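PDB 3U66: putative type VI secretion protein, which is an inner-membrane-attached component of the type VI secretion system, its precise molecular function not established, represented here by its cytoplasmic helical domain. Local coordinates for residues E48-A53 and K58-M63. Residues are numbered along the deposited sequence; the frame is centred on the assembly and turned at random.
Sequences EELAEA and KSSDIM
Leu50 meets Ser60 and Met63 across the interface of two consecutive helices, its CB and CD1 set against Ser60 and its CD2 against Met63. The helices, 32-52 and 57-76, form a hairpin: the short segments run at 149° with axes 9.9 Å apart, and the backbones come nearest where CA of Leu50 lies 6.1 Å from CA of Ser60. At this level, close to the turn, a small residue faces a larger one. CB of Leu50 rests against the hydroxyl OG of Ser60 at 3.6 Å. Leu50 has CG anti to its carbonyl carbon (chi1 -75°), and the fork at CG sends CD1 to the Ser60 backbone, 4.1 Å from the CA of Ser60, and CD2 to SE of the selenomethionine Met63 at 3.8 Å, one helical turn further along. Met63 leaves its backbone in the same sense, and an extended chi2 (163°) carries SE to that methyl; the bend at chi3 only sets the direction of the terminal CE. The two side chains pass each other at a slant. Phe13 of helix 7-24 touches both Leu50 and Met63, and Ala123 and Cys127 of helix 122-133 also pack on Met63, which places this pair in the interior of the helical bundle. Phe55, in the connecting loop, adjoins both Leu50 and Ser60. The Ser60 hydroxyl meets Leu50 as a van der Waals neighbour, since its hydrogen bond goes to O of Ser56, four residues earlier, just before helix 57-76. Cohesion between the two segments is therefore apolar and modest, 151 Å² in all: the small, buried serine lies where the backbones are nearest, its polar need is met locally, and van der Waals contact is what joins the pair.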
ATOM      1  N   GLU A  48     -17.415   3.704   2.594  1.00 67.57           N
ATOM      2  CA  GLU A  48     -18.817   3.438   2.926  1.00 67.25           C
ATOM      3  C   GLU A  48     -19.034   1.972   3.297  1.00 71.65           C
ATOM      4  O   GLU A  48     -19.769   1.689   4.242  1.00 71.90           O
ATOM      5  CB  GLU A  48     -19.732   3.840   1.758  1.00 68.45           C
ATOM      6  N   GLU A  49     -18.376   1.046   2.573  1.00 67.81           N
ATOM      7  CA  GLU A  49     -18.470  -0.397   2.804  1.00 67.30           C
ATOM      8  C   GLU A  49     -17.828  -0.845   4.125  1.00 71.34           C
ATOM      9  O   GLU A  49     -18.446  -1.620   4.861  1.00 70.86           O
ATOM     10  CB  GLU A  49     -17.913  -1.172   1.608  1.00 68.57           C
ATOM     11  CG  GLU A  49     -18.988  -1.883   0.808  1.00 77.62           C
ATOM     12  CD  GLU A  49     -18.613  -2.314  -0.596  1.00 89.09           C
ATOM     13  OE1 GLU A  49     -17.535  -2.921  -0.782  1.00 79.84           O
ATOM     14  OE2 GLU A  49     -19.445  -2.101  -1.505  1.00 80.56           O
ATOM     15  N   LEU A  50     -16.609  -0.338   4.437  1.00 68.15           N
ATOM     16  CA  LEU A  50     -15.894  -0.633   5.689  1.00 67.71           C
ATOM     17  C   LEU A  50     -16.712  -0.186   6.899  1.00 71.67           C
ATOM     18  O   LEU A  50     -16.805  -0.932   7.877  1.00 71.66           O
ATOM     19  CB  LEU A  50     -14.494   0.016   5.722  1.00 67.21           C
ATOM     20  CG  LEU A  50     -13.402  -0.640   4.875  1.00 70.77           C
ATOM     21  CD1 LEU A  50     -12.282   0.331   4.605  1.00 70.34           C
ATOM     22  CD2 LEU A  50     -12.868  -1.914   5.521  1.00 72.30           C
ATOM     23  N   ALA A  51     -17.331   1.009   6.813  1.00 67.66           N
ATOM     24  CA  ALA A  51     -18.198   1.561   7.852  1.00 67.71           C
ATOM     25  C   ALA A  51     -19.458   0.696   8.038  1.00 72.68           C
ATOM     26  O   ALA A  51     -19.853   0.449   9.180  1.00 72.21           O
ATOM     27  CB  ALA A  51     -18.578   2.994   7.509  1.00 68.42           C
ATOM     28  N   GLU A  52     -20.055   0.200   6.920  1.00 70.17           N
ATOM     29  CA  GLU A  52     -21.235  -0.680   6.920  1.00 70.31           C
ATOM     30  C   GLU A  52     -20.897  -2.065   7.489  1.00 74.74           C
ATOM     31  O   GLU A  52     -21.726  -2.681   8.167  1.00 75.01           O
ATOM     32  CB  GLU A  52     -21.822  -0.818   5.508  1.00 71.68           C
ATOM     33  CG  GLU A  52     -22.741   0.321   5.103  1.00 83.53           C
ATOM     34  N   ALA A  53     -19.665  -2.536   7.239  1.00 70.61           N
ATOM     35  CA  ALA A  53     -19.177  -3.825   7.727  1.00 70.41           C
ATOM     36  C   ALA A  53     -18.841  -3.813   9.232  1.00 74.91           C
ATOM     37  O   ALA A  53     -18.492  -4.856   9.792  1.00 74.94           O
ATOM     38  CB  ALA A  53     -17.972  -4.265   6.914  1.00 71.05           C
ATOM     39  N   LYS A  58     -10.745   4.336  12.895  1.00 67.78           N
ATOM     40  CA  LYS A  58      -9.319   4.088  13.106  1.00 67.45           C
ATOM     41  C   LYS A  58      -8.765   3.091  12.083  1.00 66.25           C
ATOM     42  O   LYS A  58      -7.822   3.402  11.359  1.00 63.77           O
ATOM     43  CB  LYS A  58      -9.111   3.496  14.511  1.00 71.05           C
ATOM     44  CG  LYS A  58      -9.045   4.500  15.654  1.00 73.94           C
ATOM     45  CD  LYS A  58      -8.536   3.894  16.971  1.00 76.79           C
ATOM     46  CE  LYS A  58      -7.121   3.361  16.915  1.00 75.23           C
ATOM     47  NZ  LYS A  58      -6.129   4.402  16.528  1.00 78.73           N
ATOM     48  N   SER A  59      -9.347   1.883  12.059  1.00 61.25           N
ATOM     49  CA  SER A  59      -9.007   0.777  11.164  1.00 60.31           C
ATOM     50  C   SER A  59      -9.358   1.029   9.681  1.00 62.59           C
ATOM     51  O   SER A  59      -8.551   0.735   8.795  1.00 61.69           O
ATOM     52  CB  SER A  59      -9.711  -0.489  11.639  1.00 63.84           C
ATOM     53  OG  SER A  59      -9.607  -0.634  13.043  1.00 73.30           O
ATOM     54  N   SER A  60     -10.535   1.621   9.409  1.00 58.48           N
ATOM     55  CA  SER A  60     -10.962   2.019   8.069  1.00 57.87           C
ATOM     56  C   SER A  60      -9.964   3.009   7.481  1.00 61.49           C
ATOM     57  O   SER A  60      -9.499   2.788   6.365  1.00 60.36           O
ATOM     58  CB  SER A  60     -12.355   2.636   8.107  1.00 61.66           C
ATOM     59  OG  SER A  60     -13.318   1.737   8.631  1.00 72.93           O
ATOM     60  N   ASP A  61      -9.545   4.019   8.283  1.00 59.12           N
ATOM     61  CA  ASP A  61      -8.574   5.027   7.877  1.00 59.21           C
ATOM     62  C   ASP A  61      -7.172   4.504   7.577  1.00 62.74           C
ATOM     63  O   ASP A  61      -6.582   4.965   6.612  1.00 62.30           O
ATOM     64  CB  ASP A  61      -8.600   6.259   8.793  1.00 61.60           C
ATOM     65  CG  ASP A  61      -9.876   7.097   8.693  1.00 72.94           C
ATOM     66  OD1 ASP A  61     -10.443   7.207   7.567  1.00 74.13           O
ATOM     67  OD2 ASP A  61     -10.300   7.659   9.727  1.00 77.25           O
ATOM     68  N   ILE A  62      -6.654   3.533   8.354  1.00 59.90           N
ATOM     69  CA  ILE A  62      -5.343   2.920   8.076  1.00 59.83           C
ATOM     70  C   ILE A  62      -5.405   2.053   6.798  1.00 62.83           C
ATOM     71  O   ILE A  62      -4.528   2.169   5.929  1.00 62.85           O
ATOM     72  CB  ILE A  62      -4.629   2.249   9.311  1.00 63.31           C
ATOM     73  CG1 ILE A  62      -3.459   1.316   8.917  1.00 64.02           C
ATOM     74  CG2 ILE A  62      -5.581   1.475  10.175  1.00 64.29           C
ATOM     75  CD1 ILE A  62      -2.278   1.923   8.281  1.00 72.26           C
HETATM   76  N   MSE A  63      -6.467   1.242   6.663  1.00 57.85           N
HETATM   77  CA  MSE A  63      -6.683   0.405   5.472  1.00 57.18           C
HETATM   78  C   MSE A  63      -6.783   1.239   4.188  1.00 58.12           C
HETATM   79  O   MSE A  63      -6.133   0.910   3.194  1.00 57.02           O
HETATM   80  CB  MSE A  63      -7.940  -0.449   5.638  1.00 59.84           C
HETATM   81  CG  MSE A  63      -7.707  -1.712   6.444  1.00 67.79           C
HETATM   82 SE   MSE A  63      -9.407  -2.449   7.062  1.00 77.36          SE
HETATM   83  CE  MSE A  63      -9.212  -4.087   6.590  1.00 73.98           C
TER